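Local coordinates for extracellular solute-binding protein family 5 (Brucella melitensis, PDB 4ONY) that probably binds peptides or related solutes in the periplasm and hands them to an ABC transporter for uptake into the cell, at residues F34-P39 with K579-G584; R282-Y287 with A346-R351; I298-E303 with I574-K579. All coordinates share one frame; numbering follows the deposited sequence.

Contact 1: residues F34-P39 with K579-G584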
ATOM      1  N   PHE A  34      -1.846  22.583   1.918  1.00 14.24           N
ATOM      2  CA  PHE A  34      -2.439  21.315   2.355  1.00 14.69           C
ATOM      3  C   PHE A  34      -2.562  21.389   3.881  1.00 15.39           C
ATOM      4  O   PHE A  34      -1.700  21.944   4.561  1.00 14.70           O
ATOM      5  CB  PHE A  34      -1.589  20.106   1.886  1.00 14.05           C
ATOM      6  CG  PHE A  34      -1.734  19.755   0.431  1.00 13.84           C
ATOM      7  CD1 PHE A  34      -2.418  20.567  -0.456  1.00 14.06           C
ATOM      8  CD2 PHE A  34      -1.087  18.624  -0.082  1.00 13.97           C
ATOM      9  CE1 PHE A  34      -2.523  20.228  -1.778  1.00 14.19           C
ATOM     10  CE2 PHE A  34      -1.190  18.279  -1.403  1.00 13.85           C
ATOM     11  CZ  PHE A  34      -1.898  19.090  -2.263  1.00 14.18           C
ATOM     12  N   PRO A  35      -3.657  20.837   4.432  1.00 17.22           N
ATOM     13  CA  PRO A  35      -3.970  21.070   5.811  1.00 18.00           C
ATOM     14  C   PRO A  35      -3.026  20.362   6.809  1.00 18.16           C
ATOM     15  O   PRO A  35      -3.041  20.706   8.017  1.00 21.93           O
ATOM     16  CB  PRO A  35      -5.418  20.570   5.939  1.00 17.79           C
ATOM     17  CG  PRO A  35      -5.548  19.547   4.902  1.00 18.00           C
ATOM     18  CD  PRO A  35      -4.700  20.044   3.765  1.00 17.88           C
ATOM     19  N   TYR A  36      -2.140  19.505   6.336  1.00 16.72           N
ATOM     20  CA  TYR A  36      -1.184  18.835   7.209  1.00 15.72           C
ATOM     21  C   TYR A  36       0.280  19.362   7.164  1.00 15.83           C
ATOM     22  O   TYR A  36       1.203  18.674   7.645  1.00 16.00           O
ATOM     23  CB  TYR A  36      -1.191  17.338   6.923  1.00 15.11           C
ATOM     24  CG  TYR A  36      -0.932  16.909   5.483  1.00 14.63           C
ATOM     25  CD1 TYR A  36      -1.968  16.885   4.557  1.00 14.50           C
ATOM     26  CD2 TYR A  36       0.347  16.561   5.050  1.00 14.14           C
ATOM     27  CE1 TYR A  36      -1.751  16.474   3.247  1.00 14.84           C
ATOM     28  CE2 TYR A  36       0.572  16.163   3.750  1.00 14.32           C
ATOM     29  CZ  TYR A  36      -0.470  16.118   2.855  1.00 14.50           C
ATOM     30  OH  TYR A  36      -0.314  15.687   1.582  1.00 14.77           O
ATOM     31  N   THR A  37       0.479  20.558   6.611  1.00 15.43           N
ATOM     32  CA  THR A  37       1.746  21.210   6.649  1.00 15.49           C
ATOM     33  C   THR A  37       1.730  22.426   7.563  1.00 16.43           C
ATOM     34  O   THR A  37       0.689  23.023   7.845  1.00 15.89           O
ATOM     35  CB  THR A  37       2.184  21.719   5.253  1.00 15.53           C
ATOM     36  OG1 THR A  37       1.419  22.892   4.871  1.00 15.61           O
ATOM     37  CG2 THR A  37       2.089  20.624   4.212  1.00 15.00           C
ATOM     38  N   ASN A  38       2.923  22.818   7.964  1.00 17.62           N
ATOM     39  CA  ASN A  38       3.135  24.030   8.726  1.00 19.66           C
ATOM     40  C   ASN A  38       3.446  25.082   7.687  1.00 21.11           C
ATOM     41  O   ASN A  38       4.474  25.001   7.017  1.00 21.79           O
ATOM     42  CB  ASN A  38       4.294  23.829   9.687  1.00 20.62           C
ATOM     43  CG  ASN A  38       4.754  25.119  10.354  1.00 22.61           C
ATOM     44  OD1 ASN A  38       4.238  26.208  10.097  1.00 22.92           O
ATOM     45  ND2 ASN A  38       5.755  24.991  11.206  1.00 23.38           N
ATOM     46  N   PRO A  39       2.540  26.040   7.495  1.00 22.72           N
ATOM     47  CA  PRO A  39       2.786  27.029   6.448  1.00 24.82           C
ATOM     48  C   PRO A  39       4.032  27.921   6.673  1.00 26.20           C
ATOM     49  O   PRO A  39       4.402  28.646   5.784  1.00 28.02           O
ATOM     50  CB  PRO A  39       1.517  27.891   6.471  1.00 25.17           C
ATOM     51  CG  PRO A  39       0.964  27.751   7.843  1.00 26.02           C
ATOM     52  CD  PRO A  39       1.410  26.401   8.362  1.00 24.16           C
ATOM     53  N   LYS A 579      -0.516  18.251  13.388  1.00 20.62           N
ATOM     54  CA  LYS A 579      -1.473  17.456  12.595  1.00 20.40           C
ATOM     55  C   LYS A 579      -0.792  16.342  11.787  1.00 18.05           C
ATOM     56  O   LYS A 579       0.282  16.536  11.173  1.00 15.75           O
ATOM     57  CB  LYS A 579      -2.252  18.343  11.621  1.00 23.13           C
ATOM     58  CG  LYS A 579      -3.179  19.290  12.298  1.00 28.80           C
ATOM     59  CD  LYS A 579      -3.876  20.225  11.309  1.00 33.89           C
ATOM     60  CE  LYS A 579      -5.103  19.580  10.709  1.00 38.20           C
ATOM     61  NZ  LYS A 579      -6.264  20.490  10.898  1.00 42.96           N
ATOM     62  N   THR A 580      -1.460  15.195  11.777  1.00 16.34           N
ATOM     63  CA  THR A 580      -1.072  14.050  10.983  1.00 15.55           C
ATOM     64  C   THR A 580      -2.248  13.709  10.077  1.00 15.39           C
ATOM     65  O   THR A 580      -3.342  13.512  10.563  1.00 15.25           O
ATOM     66  CB  THR A 580      -0.800  12.856  11.890  1.00 15.34           C
ATOM     67  OG1 THR A 580       0.310  13.152  12.741  1.00 14.33           O
ATOM     68  CG2 THR A 580      -0.471  11.632  11.029  1.00 14.89           C
ATOM     69  N   PRO A 581      -2.028  13.635   8.766  1.00 14.34           N
ATOM     70  CA  PRO A 581      -3.158  13.425   7.905  1.00 14.00           C
ATOM     71  C   PRO A 581      -3.596  11.964   7.808  1.00 14.15           C
ATOM     72  O   PRO A 581      -3.007  11.079   8.434  1.00 13.99           O
ATOM     73  CB  PRO A 581      -2.636  13.928   6.563  1.00 14.30           C
ATOM     74  CG  PRO A 581      -1.188  13.619   6.581  1.00 13.91           C
ATOM     75  CD  PRO A 581      -0.766  13.794   8.017  1.00 13.98           C
ATOM     76  N   LEU A 582      -4.629  11.732   7.019  1.00 14.24           N
ATOM     77  CA  LEU A 582      -5.219  10.408   6.791  1.00 14.03           C
ATOM     78  C   LEU A 582      -4.195   9.339   6.479  1.00 14.36           C
ATOM     79  O   LEU A 582      -4.323   8.196   6.965  1.00 13.17           O
ATOM     80  CB  LEU A 582      -6.219  10.501   5.647  1.00 14.46           C
ATOM     81  CG  LEU A 582      -7.197   9.316   5.381  1.00 14.27           C
ATOM     82  CD1 LEU A 582      -8.130   9.155   6.559  1.00 14.31           C
ATOM     83  CD2 LEU A 582      -7.944   9.604   4.092  1.00 14.69           C
ATOM     84  N   SER A 583      -3.173   9.688   5.666  1.00 14.37           N
ATOM     85  CA  SER A 583      -2.172   8.703   5.241  1.00 14.38           C
ATOM     86  C   SER A 583      -1.070   8.438   6.257  1.00 13.55           C
ATOM     87  O   SER A 583      -0.216   7.602   6.022  1.00 13.37           O
ATOM     88  CB  SER A 583      -1.536   9.071   3.920  1.00 15.86           C
ATOM     89  OG  SER A 583      -2.461   9.098   2.849  1.00 17.28           O
ATOM     90  N   GLY A 584      -1.099   9.111   7.398  1.00 13.30           N
ATOM     91  CA  GLY A 584      -0.086   8.898   8.405  1.00 13.17           C
ATOM     92  C   GLY A 584       0.999   9.954   8.266  1.00 12.93           C
ATOM     93  O   GLY A 584       0.794  10.964   7.586  1.00 12.58           O
TER
HETATM   94  O   HOH W   1       1.809  16.278   8.812  1.00 11.36           O

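Contact 2: residues R282-Y287 with A346-R351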
ATOM      1  N   ARG A 282      12.141  -4.870  18.810  1.00 14.66           N
ATOM      2  CA  ARG A 282      13.143  -3.788  18.844  1.00 14.99           C
ATOM      3  C   ARG A 282      12.568  -2.525  19.483  1.00 14.53           C
ATOM      4  O   ARG A 282      13.182  -1.918  20.346  1.00 13.96           O
ATOM      5  CB  ARG A 282      13.691  -3.472  17.437  1.00 15.13           C
ATOM      6  CG  ARG A 282      14.838  -2.460  17.415  1.00 15.81           C
ATOM      7  CD  ARG A 282      15.699  -2.560  16.137  1.00 15.93           C
ATOM      8  NE  ARG A 282      14.826  -2.323  15.009  1.00 16.06           N
ATOM      9  CZ  ARG A 282      14.936  -2.890  13.820  1.00 15.85           C
ATOM     10  NH1 ARG A 282      15.942  -3.691  13.534  1.00 16.66           N
ATOM     11  NH2 ARG A 282      14.038  -2.617  12.919  1.00 14.95           N
ATOM     12  N   TRP A 283      11.371  -2.133  19.064  1.00 14.11           N
ATOM     13  CA  TRP A 283      10.728  -0.944  19.630  1.00 14.29           C
ATOM     14  C   TRP A 283      10.582  -1.066  21.160  1.00 15.77           C
ATOM     15  O   TRP A 283      10.836  -0.143  21.881  1.00 15.59           O
ATOM     16  CB  TRP A 283       9.361  -0.779  19.007  1.00 13.95           C
ATOM     17  CG  TRP A 283       8.626   0.560  19.314  1.00 13.83           C
ATOM     18  CD1 TRP A 283       7.492   0.700  20.071  1.00 13.91           C
ATOM     19  CD2 TRP A 283       8.950   1.869  18.844  1.00 13.25           C
ATOM     20  NE1 TRP A 283       7.088   1.997  20.083  1.00 13.64           N
ATOM     21  CE2 TRP A 283       7.959   2.748  19.340  1.00 13.49           C
ATOM     22  CE3 TRP A 283       9.952   2.387  18.045  1.00 13.25           C
ATOM     23  CZ2 TRP A 283       7.947   4.123  19.043  1.00 13.26           C
ATOM     24  CZ3 TRP A 283       9.940   3.766  17.746  1.00 12.96           C
ATOM     25  CH2 TRP A 283       8.935   4.608  18.240  1.00 12.86           C
ATOM     26  N   GLU A 284      10.195  -2.243  21.627  1.00 17.90           N
ATOM     27  CA  GLU A 284       9.921  -2.478  23.030  1.00 21.04           C
ATOM     28  C   GLU A 284      11.196  -2.564  23.848  1.00 21.10           C
ATOM     29  O   GLU A 284      11.223  -2.064  24.930  1.00 21.43           O
ATOM     30  CB  GLU A 284       9.142  -3.780  23.176  1.00 24.36           C
ATOM     31  CG  GLU A 284       9.043  -4.350  24.573  1.00 29.09           C
ATOM     32  CD  GLU A 284       8.039  -3.577  25.405  1.00 33.92           C
ATOM     33  OE1 GLU A 284       7.189  -2.906  24.769  1.00 36.49           O
ATOM     34  OE2 GLU A 284       8.108  -3.662  26.666  1.00 39.55           O
ATOM     35  N   LYS A 285      12.241  -3.172  23.303  1.00 19.98           N
ATOM     36  CA  LYS A 285      13.437  -3.545  24.067  1.00 20.81           C
ATOM     37  C   LYS A 285      14.663  -2.661  23.857  1.00 19.51           C
ATOM     38  O   LYS A 285      15.459  -2.495  24.780  1.00 18.73           O
ATOM     39  CB  LYS A 285      13.879  -4.956  23.642  1.00 21.51           C
ATOM     40  CG  LYS A 285      12.883  -6.028  23.997  1.00 22.74           C
ATOM     41  CD  LYS A 285      12.755  -6.175  25.495  1.00 24.41           C
ATOM     42  CE  LYS A 285      12.083  -7.488  25.863  1.00 25.78           C
ATOM     43  NZ  LYS A 285      12.112  -7.702  27.337  1.00 27.33           N
ATOM     44  N   LEU A 286      14.884  -2.202  22.618  1.00 17.91           N
ATOM     45  CA  LEU A 286      16.206  -1.702  22.245  1.00 18.13           C
ATOM     46  C   LEU A 286      16.343  -0.211  22.169  1.00 17.78           C
ATOM     47  O   LEU A 286      17.380   0.285  21.712  1.00 17.75           O
ATOM     48  CB  LEU A 286      16.711  -2.376  20.946  1.00 18.61           C
ATOM     49  CG  LEU A 286      16.836  -3.911  21.006  1.00 19.57           C
ATOM     50  CD1 LEU A 286      17.378  -4.514  19.708  1.00 20.04           C
ATOM     51  CD2 LEU A 286      17.694  -4.351  22.173  1.00 20.73           C
ATOM     52  N   TYR A 287      15.347   0.532  22.651  1.00 17.10           N
ATOM     53  CA  TYR A 287      15.453   1.976  22.694  1.00 17.06           C
ATOM     54  C   TYR A 287      15.739   2.432  24.125  1.00 17.89           C
ATOM     55  O   TYR A 287      15.275   3.474  24.564  1.00 17.98           O
ATOM     56  CB  TYR A 287      14.186   2.637  22.121  1.00 16.29           C
ATOM     57  CG  TYR A 287      14.042   2.513  20.615  1.00 15.13           C
ATOM     58  CD1 TYR A 287      13.639   1.335  20.035  1.00 15.08           C
ATOM     59  CD2 TYR A 287      14.320   3.585  19.762  1.00 15.12           C
ATOM     60  CE1 TYR A 287      13.524   1.224  18.655  1.00 14.68           C
ATOM     61  CE2 TYR A 287      14.198   3.472  18.387  1.00 14.40           C
ATOM     62  CZ  TYR A 287      13.775   2.294  17.843  1.00 14.22           C
ATOM     63  OH  TYR A 287      13.642   2.143  16.472  1.00 14.17           O
ATOM     64  N   ALA A 346       5.396  -9.074  22.708  1.00 20.21           N
ATOM     65  CA  ALA A 346       5.427  -8.077  23.784  1.00 20.33           C
ATOM     66  C   ALA A 346       4.150  -7.225  23.802  1.00 19.81           C
ATOM     67  O   ALA A 346       4.187  -6.052  24.160  1.00 19.07           O
ATOM     68  CB  ALA A 346       6.677  -7.194  23.663  1.00 20.62           C
ATOM     69  N   GLY A 347       3.027  -7.811  23.368  1.00 18.94           N
ATOM     70  CA  GLY A 347       1.760  -7.114  23.395  1.00 18.40           C
ATOM     71  C   GLY A 347       1.597  -6.000  22.383  1.00 18.17           C
ATOM     72  O   GLY A 347       0.617  -5.272  22.443  1.00 18.02           O
ATOM     73  N   GLN A 348       2.490  -5.882  21.423  1.00 18.22           N
ATOM     74  CA  GLN A 348       2.485  -4.674  20.559  1.00 18.88           C
ATOM     75  C   GLN A 348       1.509  -4.704  19.416  1.00 18.07           C
ATOM     76  O   GLN A 348       1.139  -3.624  18.891  1.00 17.55           O
ATOM     77  CB  GLN A 348       3.854  -4.429  19.932  1.00 19.51           C
ATOM     78  CG  GLN A 348       4.937  -4.128  20.925  1.00 21.08           C
ATOM     79  CD  GLN A 348       4.629  -2.882  21.714  1.00 22.42           C
ATOM     80  OE1 GLN A 348       4.381  -1.833  21.173  1.00 21.52           O
ATOM     81  NE2 GLN A 348       4.544  -3.039  23.008  1.00 25.01           N
ATOM     82  N   TYR A 349       1.066  -5.904  19.030  1.00 16.98           N
ATOM     83  CA  TYR A 349       0.167  -6.016  17.907  1.00 16.48           C
ATOM     84  C   TYR A 349      -1.310  -5.888  18.321  1.00 16.95           C
ATOM     85  O   TYR A 349      -1.670  -5.983  19.504  1.00 16.75           O
ATOM     86  CB  TYR A 349       0.362  -7.339  17.168  1.00 16.43           C
ATOM     87  CG  TYR A 349       1.590  -7.484  16.315  1.00 16.75           C
ATOM     88  CD1 TYR A 349       1.768  -6.717  15.201  1.00 17.37           C
ATOM     89  CD2 TYR A 349       2.542  -8.441  16.593  1.00 17.70           C
ATOM     90  CE1 TYR A 349       2.878  -6.842  14.387  1.00 17.76           C
ATOM     91  CE2 TYR A 349       3.646  -8.595  15.796  1.00 18.05           C
ATOM     92  CZ  TYR A 349       3.806  -7.789  14.699  1.00 18.14           C
ATOM     93  OH  TYR A 349       4.889  -7.950  13.929  1.00 18.92           O
ATOM     94  N   ARG A 350      -2.145  -5.643  17.328  1.00 17.12           N
ATOM     95  CA  ARG A 350      -3.567  -5.674  17.452  1.00 18.59           C
ATOM     96  C   ARG A 350      -4.081  -6.640  16.417  1.00 16.18           C
ATOM     97  O   ARG A 350      -3.545  -6.748  15.293  1.00 15.13           O
ATOM     98  CB  ARG A 350      -4.186  -4.266  17.229  1.00 22.78           C
ATOM     99  CG  ARG A 350      -5.222  -3.839  18.288  1.00 29.63           C
ATOM    100  CD  ARG A 350      -4.695  -2.938  19.464  1.00 35.00           C
ATOM    101  NE  ARG A 350      -3.532  -3.510  20.184  1.00 41.24           N
ATOM    102  CZ  ARG A 350      -2.901  -2.977  21.253  1.00 43.13           C
ATOM    103  NH1 ARG A 350      -1.829  -3.576  21.762  1.00 40.32           N
ATOM    104  NH2 ARG A 350      -3.309  -1.846  21.810  1.00 49.28           N
ATOM    105  N   ARG A 351      -5.177  -7.301  16.763  1.00 14.95           N
ATOM    106  CA  ARG A 351      -5.750  -8.309  15.890  1.00 13.91           C
ATOM    107  C   ARG A 351      -6.300  -7.664  14.612  1.00 13.60           C
ATOM    108  O   ARG A 351      -6.990  -6.656  14.666  1.00 14.14           O
ATOM    109  CB  ARG A 351      -6.918  -9.032  16.596  1.00 13.45           C
ATOM    110  CG  ARG A 351      -7.406 -10.267  15.821  1.00 13.06           C
ATOM    111  CD  ARG A 351      -6.404 -11.419  15.843  1.00 13.20           C
ATOM    112  NE  ARG A 351      -6.685 -12.472  14.856  1.00 13.26           N
ATOM    113  CZ  ARG A 351      -7.363 -13.621  15.100  1.00 13.15           C
ATOM    114  NH1 ARG A 351      -7.863 -13.899  16.289  1.00 13.21           N
ATOM    115  NH2 ARG A 351      -7.510 -14.503  14.127  1.00 12.77           N
TER

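Contact 3: residues I298-E303 with I574-K579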
ATOM      1  N   ILE A 298      13.452  11.024  20.404  1.00 17.35           N
ATOM      2  CA  ILE A 298      12.066  10.911  20.733  1.00 17.68           C
ATOM      3  C   ILE A 298      11.481   9.751  19.961  1.00 16.93           C
ATOM      4  O   ILE A 298      11.611   9.678  18.749  1.00 15.98           O
ATOM      5  CB  ILE A 298      11.335  12.223  20.401  1.00 19.09           C
ATOM      6  CG1 ILE A 298      11.980  13.334  21.238  1.00 20.83           C
ATOM      7  CG2 ILE A 298       9.859  12.137  20.797  1.00 19.44           C
ATOM      8  CD1 ILE A 298      11.489  14.733  20.895  1.00 22.20           C
ATOM      9  N   LYS A 299      10.791   8.854  20.666  1.00 17.15           N
ATOM     10  CA  LYS A 299       9.998   7.802  20.031  1.00 16.78           C
ATOM     11  C   LYS A 299       8.605   8.320  19.674  1.00 17.69           C
ATOM     12  O   LYS A 299       7.723   8.357  20.538  1.00 19.19           O
ATOM     13  CB  LYS A 299       9.913   6.589  20.970  1.00 16.90           C
ATOM     14  CG  LYS A 299      11.271   5.998  21.285  1.00 16.92           C
ATOM     15  CD  LYS A 299      11.160   4.810  22.226  1.00 17.22           C
ATOM     16  CE  LYS A 299      10.717   3.598  21.438  1.00 16.88           C
ATOM     17  NZ  LYS A 299      10.108   2.627  22.338  1.00 16.98           N
ATOM     18  N   ASP A 300       8.390   8.725  18.423  1.00 17.27           N
ATOM     19  CA  ASP A 300       7.103   9.276  18.025  1.00 17.71           C
ATOM     20  C   ASP A 300       6.167   8.150  17.583  1.00 16.04           C
ATOM     21  O   ASP A 300       6.613   7.155  17.010  1.00 15.11           O
ATOM     22  CB  ASP A 300       7.212  10.216  16.831  1.00 20.12           C
ATOM     23  CG  ASP A 300       7.274  11.660  17.203  1.00 23.90           C
ATOM     24  OD1 ASP A 300       7.035  11.992  18.357  1.00 34.81           O
ATOM     25  OD2 ASP A 300       7.582  12.491  16.336  1.00 25.67           O
ATOM     26  N   THR A 301       4.881   8.350  17.804  1.00 14.72           N
ATOM     27  CA  THR A 301       3.892   7.490  17.254  1.00 15.27           C
ATOM     28  C   THR A 301       2.786   8.275  16.535  1.00 15.12           C
ATOM     29  O   THR A 301       2.481   9.415  16.895  1.00 14.28           O
ATOM     30  CB  THR A 301       3.258   6.644  18.332  1.00 16.06           C
ATOM     31  OG1 THR A 301       2.358   7.472  19.053  1.00 17.40           O
ATOM     32  CG2 THR A 301       4.305   6.014  19.263  1.00 15.95           C
ATOM     33  N   PHE A 302       2.224   7.648  15.505  1.00 14.56           N
ATOM     34  CA  PHE A 302       1.200   8.255  14.669  1.00 14.77           C
ATOM     35  C   PHE A 302       0.095   7.241  14.360  1.00 15.54           C
ATOM     36  O   PHE A 302       0.307   6.047  14.457  1.00 14.70           O
ATOM     37  CB  PHE A 302       1.822   8.681  13.343  1.00 14.38           C
ATOM     38  CG  PHE A 302       3.039   9.563  13.477  1.00 14.07           C
ATOM     39  CD1 PHE A 302       4.291   9.005  13.583  1.00 14.14           C
ATOM     40  CD2 PHE A 302       2.934  10.925  13.470  1.00 14.14           C
ATOM     41  CE1 PHE A 302       5.420   9.785  13.718  1.00 13.74           C
ATOM     42  CE2 PHE A 302       4.036  11.728  13.584  1.00 13.90           C
ATOM     43  CZ  PHE A 302       5.293  11.149  13.746  1.00 14.14           C
ATOM     44  N   GLU A 303      -1.094   7.728  14.019  1.00 15.81           N
ATOM     45  CA  GLU A 303      -2.134   6.852  13.553  1.00 17.53           C
ATOM     46  C   GLU A 303      -2.493   7.272  12.187  1.00 16.70           C
ATOM     47  O   GLU A 303      -2.234   8.401  11.792  1.00 18.39           O
ATOM     48  CB  GLU A 303      -3.368   6.929  14.444  1.00 19.50           C
ATOM     49  CG  GLU A 303      -3.119   6.357  15.807  1.00 21.71           C
ATOM     50  CD  GLU A 303      -4.327   6.532  16.713  1.00 24.10           C
ATOM     51  OE1 GLU A 303      -4.422   7.620  17.353  1.00 24.93           O
ATOM     52  OE2 GLU A 303      -5.138   5.585  16.775  1.00 24.17           O
ATOM     53  N   ILE A 574      14.925  17.272  14.517  1.00 17.87           N
ATOM     54  CA  ILE A 574      13.929  17.107  13.479  1.00 17.02           C
ATOM     55  C   ILE A 574      12.549  17.290  14.071  1.00 17.21           C
ATOM     56  O   ILE A 574      12.254  16.640  15.083  1.00 16.56           O
ATOM     57  CB  ILE A 574      13.985  15.685  12.891  1.00 16.65           C
ATOM     58  CG1 ILE A 574      15.392  15.376  12.345  1.00 16.91           C
ATOM     59  CG2 ILE A 574      12.939  15.511  11.797  1.00 16.10           C
ATOM     60  CD1 ILE A 574      15.883  16.320  11.291  1.00 17.19           C
ATOM     61  N   GLU A 575      11.697  18.129  13.435  1.00 16.79           N
ATOM     62  CA  GLU A 575      10.326  18.348  13.895  0.70 17.35           C
ATOM     63  C   GLU A 575       9.294  18.108  12.797  1.00 15.90           C
ATOM     64  O   GLU A 575       9.645  17.978  11.611  1.00 15.01           O
ATOM     65  CB  GLU A 575      10.213  19.753  14.465  0.70 19.23           C
ATOM     66  CG  GLU A 575      11.112  19.910  15.690  0.70 21.53           C
ATOM     67  CD  GLU A 575      10.954  21.258  16.371  0.70 24.08           C
ATOM     68  OE1 GLU A 575      10.343  22.162  15.769  0.70 27.04           O
ATOM     69  OE2 GLU A 575      11.416  21.413  17.513  0.70 26.92           O
ATOM     70  N   HIS A 576       8.043  18.043  13.192  1.00 15.29           N
ATOM     71  CA  HIS A 576       6.940  17.805  12.256  1.00 15.42           C
ATOM     72  C   HIS A 576       5.691  18.542  12.708  1.00 15.42           C
ATOM     73  O   HIS A 576       5.594  18.937  13.880  1.00 14.80           O
ATOM     74  CB  HIS A 576       6.656  16.308  12.110  1.00 15.08           C
ATOM     75  CG  HIS A 576       6.276  15.647  13.390  1.00 15.43           C
ATOM     76  ND1 HIS A 576       5.055  15.848  14.011  1.00 15.45           N
ATOM     77  CD2 HIS A 576       6.963  14.787  14.179  1.00 15.24           C
ATOM     78  CE1 HIS A 576       5.009  15.149  15.126  1.00 15.68           C
ATOM     79  NE2 HIS A 576       6.145  14.486  15.241  1.00 15.96           N
ATOM     80  N   PRO A 577       4.738  18.735  11.788  1.00 15.75           N
ATOM     81  CA  PRO A 577       3.498  19.375  12.212  1.00 16.71           C
ATOM     82  C   PRO A 577       2.768  18.576  13.274  1.00 16.89           C
ATOM     83  O   PRO A 577       2.875  17.354  13.303  1.00 15.55           O
ATOM     84  CB  PRO A 577       2.658  19.434  10.935  1.00 16.18           C
ATOM     85  CG  PRO A 577       3.595  19.252   9.815  1.00 15.84           C
ATOM     86  CD  PRO A 577       4.731  18.430  10.353  1.00 15.83           C
ATOM     87  N   GLN A 578       2.025  19.288  14.123  1.00 18.02           N
ATOM     88  CA  GLN A 578       1.123  18.694  15.115  1.00 19.48           C
ATOM     89  C   GLN A 578       0.114  17.762  14.445  1.00 19.09           C
ATOM     90  O   GLN A 578      -0.067  16.609  14.844  1.00 20.61           O
ATOM     91  CB  GLN A 578       0.369  19.858  15.854  1.00 21.23           C
ATOM     92  N   LYS A 579      -0.516  18.251  13.388  1.00 20.62           N
ATOM     93  CA  LYS A 579      -1.473  17.456  12.595  1.00 20.40           C
ATOM     94  C   LYS A 579      -0.792  16.342  11.787  1.00 18.05           C
ATOM     95  O   LYS A 579       0.282  16.536  11.173  1.00 15.75           O
ATOM     96  CB  LYS A 579      -2.252  18.343  11.621  1.00 23.13           C
ATOM     97  CG  LYS A 579      -3.179  19.290  12.298  1.00 28.80           C
ATOM     98  CD  LYS A 579      -3.876  20.225  11.309  1.00 33.89           C
ATOM     99  CE  LYS A 579      -5.103  19.580  10.709  1.00 38.20           C
ATOM    100  NZ  LYS A 579      -6.264  20.490  10.898  1.00 42.96           N
TER

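Contact 1: residues F34-P39 with K579-G584
Pro35 meets the second segment through its carbonyl: the oxygen Pro35 O lies 3.4 Å from Lys579 CD, so the lysine's aliphatic chain, bent at chi3 and chi4, passes beside the backbone. Phe34 to Thr37 form a type I turn, and proline, with its fixed phi, suits the second position. Tyr36, next in line, makes the main side-chain contact. Its chi1 of 55° sets CG between the backbone N and the carbonyl carbon and presents one ring face to Pro581. The two side chains cross at about a right angle, and Pro581 CG stands 3.8 Å from the Tyr36 ring centroid, a CH-pi contact placed over the face but offset toward the rim. A flat, electron-rich ring and a rigid pyrrolidine with polarised C-H groups are well matched here. The backbones are joined through one water, which donates to Tyr36 O at 2.7 Å and to Lys579 O at 2.8 Å, linking two carbonyls that cannot bond directly. At the far end of the Tyr36 ring, OH is hydrogen-bonded to Arg92 N. The contact thus joins two loops, one between strands 18-20 and 46-52, the other between strands 574-575 and 591-592, beside the loop of Arg92 and Asp93 that links strands 88-90 and 97-108.

Contact 2: residues R282-Y287 with A346-R351
Glu284 and Gln348 are brought together by bends in both chains. In Glu284, CG is anti to the backbone N (chi1 166°) and the chain then folds at chi2, which carries OE1 toward the loop 346-351; Gln348 has its CG beside its own backbone N and also turns at chi2. The side chains cross at about a right angle, with OE1 of Glu284 3.2 Å from NE2 of Gln348. The N-H points poorly for a hydrogen bond between them, so this is a polar approach only. The same NE2 instead donates to Ala346 O, 3.2 Å away, meeting the oxygen from above the carbonyl plane. This internal bond folds the amide back over its own loop, a role suited to glutamine, whose flexible chain ends in a donor as well as an acceptor. Its other end, Gln348 OE1, faces the edge of the Trp283 indole, 4.2 Å from CD1. Alanine suits the neighbouring place because its methyl fits against the methylene of the glutamate: Ala346 CB lies 3.8 Å from Glu284 CG. Trp283 also stacks on Trp567 of strand 566-571, and Gln348 touches that same tryptophan. The arrangement is local helix-to-loop packing, in which the last turn of helix 280-285 meets the connection from helix 337-344 to strand 350-351, an edge strand of the mixed sheet in this solute-binding protein.

Contact 3: residues I298-E303 with I574-K579
One face of the His576 imidazole receives the edge of the Phe302 ring, while Asp300 OD2 lies at the imidazole edge, in its plane. The aromatic pair is edge-to-face, with centroids 5.2 Å apart and planes at 63°, and the aspartate bond is a His-carboxylate hydrogen bond. Together they join an outer strand of a three-stranded antiparallel sheet, 297-302, to the segment that runs on from strand 574-575. Asp300 and Phe302 are two residues apart on an extended strand, which explains how both can point to the same histidine.

The phenyl group approaches with its CE2 and CZ corner; Phe302 CZ lies 3.8 Å from His576 NE2. Phenylalanine suits this largely buried place, since its C-H edge can meet the imidazole face without needing a polar partner. His576 NE2 donates to Asp300 OD2 at 2.7 Å, meeting it from above the carboxylate plane with a bent N-H...O angle of 138°. The same OD2 forms a salt bridge with Arg570 NE on strand 566-571, whose positive charge would be expected to favour the ionised aspartate.

Histidine suits the junction because both ring nitrogens can donate, one to a carboxylate and one to a carbonyl, a pattern consistent with a doubly protonated imidazolium. With chi1 at 60°, its ring lies back along its own backbone, where the other nitrogen reaches the next residue: His576 ND1 donates to Pro577 O at 2.7 Å, nearly straight and almost exactly in the imidazole plane.

Contacts 1 and 3 are immediate neighbours, their centres about 11 Å apart; they share Lys579 and pack together, with Pro577 CG 3.3 Å from Tyr36 O and Phe302 CD2 3.5 Å from Thr580 OG1. Contact 2 lies farther off, its centre about 18 Å from that of contact 3. It still reaches contact 3 through Lys299, whose NZ lies 2.9 Å from Trp283 O in a probable hydrogen bond. Strand 297-302 thus touches both neighbours, whereas contacts 1 and 2 do not meet, their nearest atoms being about 13 Å apart. The bound 1-ethoxy-2-(2-ethoxyethoxy)ethane is held by other residues, Gln222, Gln225, Arg226, Tyr256 and Tyr257, none of which belongs to these segments.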